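Local structure of putative peptide ABC-transport system periplasmic peptide-binding protein (Campylobacter jejuni, 4OET) at residues A[342-347]-A[380-385]; A[284-289]-A[454-459]. The protein probably serves as the periplasmic solute-binding component of an ABC importer, capturing small ligands such as peptides or metal ions for transport across the inner membrane. All coordinates share one frame; numbering follows the deposited sequence.

Contact 1 (A[342-347]-A[380-385]); sequences PLRVSL and FLIGWG. With GOL (glycerol), chain G.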
loop_
_atom_site.group_PDB
_atom_site.type_symbol
_atom_site.label_atom_id
_atom_site.label_comp_id
_atom_site.label_asym_id
_atom_site.label_seq_id
_atom_site.Cartn_x
_atom_site.Cartn_y
_atom_site.Cartn_z
ATOM N N PRO A 342 14.233 9.757 -0.369
ATOM C CA PRO A 342 15.430 9.863 0.471
ATOM C C PRO A 342 15.700 8.612 1.296
ATOM O O PRO A 342 16.863 8.212 1.410
ATOM C CB PRO A 342 15.119 11.050 1.394
ATOM C CG PRO A 342 14.039 11.818 0.728
ATOM C CD PRO A 342 13.272 10.852 -0.131
ATOM N N LEU A 343 14.656 7.995 1.844
ATOM C CA LEU A 343 14.847 6.776 2.626
ATOM C C LEU A 343 15.359 5.625 1.753
ATOM O O LEU A 343 16.239 4.862 2.165
ATOM C CB LEU A 343 13.556 6.379 3.348
ATOM C CG LEU A 343 13.561 5.003 4.030
ATOM C CD1 LEU A 343 14.653 4.929 5.082
ATOM C CD2 LEU A 343 12.214 4.715 4.669
ATOM N N ARG A 344 14.827 5.498 0.543
ATOM C CA ARG A 344 15.279 4.409 -0.311
ATOM C C ARG A 344 16.704 4.654 -0.788
ATOM O O ARG A 344 17.503 3.720 -0.855
ATOM C CB ARG A 344 14.324 4.203 -1.490
ATOM C CG ARG A 344 12.932 3.742 -1.054
ATOM C CD ARG A 344 12.207 2.999 -2.158
ATOM N NE ARG A 344 11.545 3.900 -3.095
ATOM C CZ ARG A 344 10.768 3.498 -4.093
ATOM N NH1 ARG A 344 10.200 4.392 -4.893
ATOM N NH2 ARG A 344 10.570 2.203 -4.293
ATOM N N VAL A 345 17.046 5.913 -1.052
ATOM C CA VAL A 345 18.426 6.250 -1.402
ATOM C C VAL A 345 19.360 5.891 -0.245
ATOM O O VAL A 345 20.412 5.284 -0.451
ATOM C CB VAL A 345 18.582 7.746 -1.741
ATOM C CG1 VAL A 345 20.054 8.115 -1.890
ATOM C CG2 VAL A 345 17.825 8.085 -3.008
ATOM N N SER A 346 18.931 6.216 0.971
ATOM C CA SER A 346 19.704 5.916 2.173
ATOM C C SER A 346 19.905 4.418 2.338
ATOM O O SER A 346 20.993 3.971 2.707
ATOM C CB SER A 346 19.003 6.465 3.418
ATOM O OG SER A 346 18.955 7.880 3.404
ATOM N N LEU A 347 18.856 3.647 2.055
ATOM C CA LEU A 347 18.924 2.202 2.199
ATOM C C LEU A 347 19.842 1.615 1.142
ATOM O O LEU A 347 20.611 0.684 1.419
ATOM C CB LEU A 347 17.526 1.588 2.110
ATOM C CG LEU A 347 16.635 1.905 3.320
ATOM C CD1 LEU A 347 15.154 1.609 3.046
ATOM C CD2 LEU A 347 17.131 1.149 4.547
ATOM N N PHE A 380 16.921 -3.223 -6.973
ATOM C CA PHE A 380 16.127 -2.016 -6.830
ATOM C C PHE A 380 15.541 -1.888 -5.443
ATOM O O PHE A 380 14.923 -2.821 -4.933
ATOM C CB PHE A 380 15.010 -2.004 -7.872
ATOM C CG PHE A 380 14.120 -0.799 -7.799
ATOM C CD1 PHE A 380 12.756 -0.951 -7.600
ATOM C CD2 PHE A 380 14.645 0.482 -7.915
ATOM C CE1 PHE A 380 11.920 0.158 -7.530
ATOM C CE2 PHE A 380 13.818 1.596 -7.841
ATOM C CZ PHE A 380 12.453 1.433 -7.651
ATOM N N LEU A 381 15.722 -0.716 -4.847
ATOM C CA LEU A 381 15.151 -0.446 -3.542
ATOM C C LEU A 381 13.654 -0.173 -3.704
ATOM O O LEU A 381 13.244 0.864 -4.232
ATOM C CB LEU A 381 15.877 0.725 -2.875
ATOM C CG LEU A 381 16.158 0.523 -1.385
ATOM C CD1 LEU A 381 14.871 0.209 -0.624
ATOM C CD2 LEU A 381 17.171 -0.569 -1.182
ATOM N N ILE A 382 12.840 -1.119 -3.253
ATOM C CA ILE A 382 11.428 -1.098 -3.594
ATOM C C ILE A 382 10.553 -1.100 -2.340
ATOM O O ILE A 382 10.997 -1.474 -1.250
ATOM C CB ILE A 382 11.066 -2.300 -4.508
ATOM C CG1 ILE A 382 9.785 -2.008 -5.301
ATOM C CG2 ILE A 382 10.978 -3.597 -3.698
ATOM C CD1 ILE A 382 9.448 -3.046 -6.350
ATOM N N GLY A 383 9.319 -0.629 -2.496
ATOM C CA GLY A 383 8.354 -0.619 -1.414
ATOM C C GLY A 383 7.102 -1.408 -1.758
ATOM O O GLY A 383 6.578 -1.305 -2.872
ATOM N N TRP A 384 6.626 -2.195 -0.799
ATOM C CA TRP A 384 5.428 -2.997 -0.986
ATOM C C TRP A 384 4.686 -3.132 0.334
ATOM O O TRP A 384 5.169 -2.673 1.374
ATOM C CB TRP A 384 5.773 -4.391 -1.522
ATOM C CG TRP A 384 6.113 -4.452 -2.975
ATOM C CD1 TRP A 384 7.291 -4.877 -3.521
ATOM C CD2 TRP A 384 5.259 -4.115 -4.076
ATOM N NE1 TRP A 384 7.224 -4.818 -4.892
ATOM C CE2 TRP A 384 5.991 -4.350 -5.259
ATOM C CE3 TRP A 384 3.949 -3.629 -4.176
ATOM C CZ2 TRP A 384 5.460 -4.110 -6.529
ATOM C CZ3 TRP A 384 3.418 -3.394 -5.436
ATOM C CH2 TRP A 384 4.173 -3.638 -6.600
ATOM N N GLY A 385 3.518 -3.766 0.289
ATOM C CA GLY A 385 2.773 -4.055 1.501
ATOM C C GLY A 385 1.395 -3.434 1.539
ATOM O O GLY A 385 1.225 -2.248 1.262
HETATM C C1 GOL G . 6.528 0.224 -6.343
HETATM O O1 GOL G . 5.902 0.355 -7.599
HETATM C C2 GOL G . 7.107 1.579 -5.945
HETATM O O2 GOL G . 7.501 1.532 -4.589
HETATM C C3 GOL G . 8.323 1.880 -6.819
HETATM O O3 GOL G . 8.380 3.259 -7.115
#
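R344 and L347, one turn apart on the first part of helix 342-357, lie over L381 of strand 379-384. The helix is the connection of a beta-alpha-beta crossover: it joins strand 329-338 to its parallel neighbour 361-367, while strand 379-384 runs along the other side of 329-338. The axes of the short segments approach to 8.6 Å, running more antiparallel than parallel at 133°. L347 and L381 bring their side chains together at about a right angle. L347 CB stands 3.9 Å from L381 CG, and the CD1 methyls of the two leucines are equally close; I271 and L275 of helix 268-275 also pack against L347. R344 instead slides past L381 in the opposite direction, its CB beside L381 CB and its CG 4.1 Å from L381 CD1. With CG anti to its own carbonyl carbon, the arginine chain heads along the strand. Its CD lies 3.2 Å from L381 O, and the bend at chi3 (-83°) beyond it turns NE and the guanidinium over the strand backbone. There NH2 is 3.5 Å from I382 CA, which lies at the edge of the group, and approaches the F380 ring obliquely at CZ. NE forms a salt bridge with D341, just before the helix segment, a bond that would help fix the rotation of the group. A glycerol, probably from the crystallisation liquor, lies beyond the guanidinium. It places C3 at the edge of the F380 ring and C1 over one face of the W384 indole, and its O2 makes a weak hydrogen bond to G383 O. Its firmer hold is on the arginine: R344 NH1 donates to glycerol O3 over 3.1 Å, almost straight at 174°.

Contact 2 (A[284-289]-A[454-459]); sequences NHPLER and FIFLAY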
loop_
_atom_site.group_PDB
_atom_site.type_symbol
_atom_site.label_atom_id
_atom_site.label_comp_id
_atom_site.label_asym_id
_atom_site.label_seq_id
_atom_site.Cartn_x
_atom_site.Cartn_y
_atom_site.Cartn_z
ATOM N N ASN A 284 10.981 -9.626 7.420
ATOM C CA ASN A 284 11.485 -10.896 6.888
ATOM C C ASN A 284 10.645 -11.414 5.724
ATOM O O ASN A 284 11.141 -12.155 4.876
ATOM C CB ASN A 284 11.538 -11.954 7.983
ATOM C CG ASN A 284 12.499 -11.586 9.094
ATOM O OD1 ASN A 284 13.719 -11.647 8.924
ATOM N ND2 ASN A 284 11.951 -11.198 10.238
ATOM N N HIS A 285 9.377 -11.016 5.682
ATOM C CA HIS A 285 8.476 -11.477 4.633
ATOM C C HIS A 285 7.314 -10.483 4.454
ATOM O O HIS A 285 7.127 -9.599 5.289
ATOM C CB HIS A 285 7.999 -12.911 4.941
ATOM C CG HIS A 285 7.009 -13.015 6.056
ATOM N ND1 HIS A 285 5.712 -12.555 5.949
ATOM C CD2 HIS A 285 7.111 -13.575 7.285
ATOM C CE1 HIS A 285 5.067 -12.806 7.074
ATOM N NE2 HIS A 285 5.893 -13.427 7.901
ATOM N N PRO A 286 6.549 -10.601 3.352
ATOM C CA PRO A 286 5.642 -9.481 3.049
ATOM C C PRO A 286 4.265 -9.511 3.726
ATOM O O PRO A 286 3.425 -8.672 3.383
ATOM C CB PRO A 286 5.467 -9.577 1.529
ATOM C CG PRO A 286 5.697 -11.039 1.200
ATOM C CD PRO A 286 6.527 -11.640 2.303
ATOM N N LEU A 287 4.027 -10.422 4.662
ATOM C CA LEU A 287 2.713 -10.479 5.313
ATOM C C LEU A 287 2.769 -10.331 6.826
ATOM O O LEU A 287 1.975 -10.950 7.532
ATOM C CB LEU A 287 1.997 -11.794 4.987
ATOM C CG LEU A 287 1.570 -12.140 3.562
ATOM C CD1 LEU A 287 0.969 -10.918 2.876
ATOM C CD2 LEU A 287 2.726 -12.679 2.786
ATOM N N GLU A 288 3.687 -9.517 7.332
ATOM C CA GLU A 288 3.891 -9.441 8.784
ATOM C C GLU A 288 2.883 -8.524 9.488
ATOM O O GLU A 288 2.983 -8.288 10.694
ATOM C CB GLU A 288 5.324 -9.006 9.084
ATOM C CG GLU A 288 6.323 -10.090 8.687
ATOM C CD GLU A 288 7.727 -9.824 9.165
ATOM O OE1 GLU A 288 8.571 -9.465 8.316
ATOM O OE2 GLU A 288 7.989 -9.981 10.377
ATOM N N ARG A 289 1.934 -7.987 8.729
ATOM C CA ARG A 289 0.787 -7.292 9.317
ATOM C C ARG A 289 -0.516 -8.035 9.008
ATOM O O ARG A 289 -1.605 -7.528 9.280
ATOM C CB ARG A 289 0.697 -5.851 8.807
ATOM C CG ARG A 289 1.908 -5.003 9.142
ATOM C CD ARG A 289 1.980 -4.731 10.624
ATOM N NE ARG A 289 3.163 -3.948 10.970
ATOM C CZ ARG A 289 4.234 -4.441 11.583
ATOM N NH1 ARG A 289 4.270 -5.723 11.927
ATOM N NH2 ARG A 289 5.260 -3.647 11.861
ATOM N N PHE A 454 13.927 -11.202 -2.523
ATOM C CA PHE A 454 14.270 -9.903 -1.936
ATOM C C PHE A 454 15.354 -9.990 -0.862
ATOM O O PHE A 454 15.756 -11.076 -0.453
ATOM C CB PHE A 454 13.052 -9.258 -1.258
ATOM C CG PHE A 454 11.966 -8.806 -2.193
ATOM C CD1 PHE A 454 12.143 -8.798 -3.564
ATOM C CD2 PHE A 454 10.754 -8.365 -1.672
ATOM C CE1 PHE A 454 11.123 -8.386 -4.406
ATOM C CE2 PHE A 454 9.733 -7.944 -2.501
ATOM C CZ PHE A 454 9.912 -7.954 -3.876
ATOM N N ILE A 455 15.810 -8.821 -0.417
ATOM C CA ILE A 455 16.273 -8.626 0.954
ATOM C C ILE A 455 15.217 -7.783 1.664
ATOM O O ILE A 455 15.126 -6.569 1.447
ATOM C CB ILE A 455 17.633 -7.915 1.050
ATOM C CG1 ILE A 455 18.712 -8.703 0.304
ATOM C CG2 ILE A 455 18.040 -7.744 2.512
ATOM C CD1 ILE A 455 20.097 -8.105 0.418
ATOM N N PHE A 456 14.379 -8.418 2.471
ATOM C CA PHE A 456 13.413 -7.661 3.252
ATOM C C PHE A 456 14.156 -6.837 4.288
ATOM O O PHE A 456 15.053 -7.342 4.960
ATOM C CB PHE A 456 12.382 -8.596 3.890
ATOM C CG PHE A 456 11.401 -9.163 2.895
ATOM C CD1 PHE A 456 10.193 -8.518 2.656
ATOM C CD2 PHE A 456 11.697 -10.321 2.176
ATOM C CE1 PHE A 456 9.281 -9.028 1.729
ATOM C CE2 PHE A 456 10.795 -10.833 1.246
ATOM C CZ PHE A 456 9.585 -10.191 1.025
ATOM N N LEU A 457 13.811 -5.560 4.395
ATOM C CA LEU A 457 14.556 -4.671 5.274
ATOM C C LEU A 457 13.731 -4.258 6.484
ATOM O O LEU A 457 14.001 -4.709 7.595
ATOM C CB LEU A 457 15.047 -3.434 4.511
ATOM C CG LEU A 457 16.007 -3.747 3.352
ATOM C CD1 LEU A 457 16.272 -2.517 2.490
ATOM C CD2 LEU A 457 17.317 -4.330 3.886
ATOM N N ALA A 458 12.739 -3.397 6.283
ATOM C CA ALA A 458 11.981 -2.895 7.415
ATOM C C ALA A 458 10.523 -2.622 7.094
ATOM O O ALA A 458 10.205 -2.114 6.023
ATOM C CB ALA A 458 12.643 -1.619 7.956
ATOM N N TYR A 459 9.637 -2.958 8.032
ATOM C CA TYR A 459 8.263 -2.445 8.015
ATOM C C TYR A 459 8.273 -1.066 8.664
ATOM O O TYR A 459 8.945 -0.863 9.672
ATOM C CB TYR A 459 7.299 -3.372 8.760
ATOM C CG TYR A 459 6.795 -4.543 7.951
ATOM C CD1 TYR A 459 5.532 -4.522 7.374
ATOM C CD2 TYR A 459 7.570 -5.678 7.790
ATOM C CE1 TYR A 459 5.062 -5.597 6.640
ATOM C CE2 TYR A 459 7.114 -6.759 7.057
ATOM C CZ TYR A 459 5.861 -6.713 6.486
ATOM O OH TYR A 459 5.405 -7.787 5.762
#
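Y459 and F456 of strand 454-467 reach onto the loop 284-289, which follows strand 280-282. Between them L457 and A458 both face R242 of strand 231-246, a classic beta bulge, and the two aromatic residues on either side of it point their side chains toward the loop. Y459 can be followed outward. Its CB lies 3.7 Å from R289 NH2, and CG comes over one face of the guanidinium, whose plane is tilted 36° from the ring. Farther along, CD1 and CE1 run beside R289 CG. On the other rim CE2 is 3.3 Å from E288 OE1, the carboxylate standing nearly upright to the ring. Next outward, CZ lies 3.5 Å from E288 CB. At the tip, the hydroxyl is gripped by two bonds: OH donates to H285 O over a short 2.5 Å, on a lone pair in the carbonyl plane, and accepts from E288 N at 2.9 Å, close to straight. Backbone groups of H285 and E288 thus converge on one oxygen. E288 also ties the turn together from within: OE1 takes N284 N on its syn side, 20° out of plane, and H285 N from above the carboxylate. F456, with CG anti to its carbonyl carbon (chi1 -73°), lays its ring against the backbone of N284 to P286. H285 CA sits over the ring centre as a CH-pi contact, while F454 CD2 lies over the opposite face, offset toward the rim. Helix 434-450 packs on P286 through F444 and L448, and Y241 meets the rings of F456 and Y459. P286 completes the contact with F456, its CD 3.6 Å from F456 CZ.

Both contacts are largely buried and belong to the same mixed sheet, in which strand 231-246 pairs with 379-384 of contact 1 and with 454-467 of contact 2. Contact 1 is a helix laid on a strand, where an arginine and two leucines share the packing, R344 burying about as much as L381 while its guanidinium reaches a bound glycerol; contact 2 holds an irregular loop by aromatic rings and by hydrogen bonds that satisfy backbone groups. Along the chain, 342-347 and 380-385 fall within the long excursion between 284-289 and 454-459. The two sites meet directly: L457 CD1 lies 4.3 Å from both L347 CD2 and L381 CD2, and W384 packs against F454.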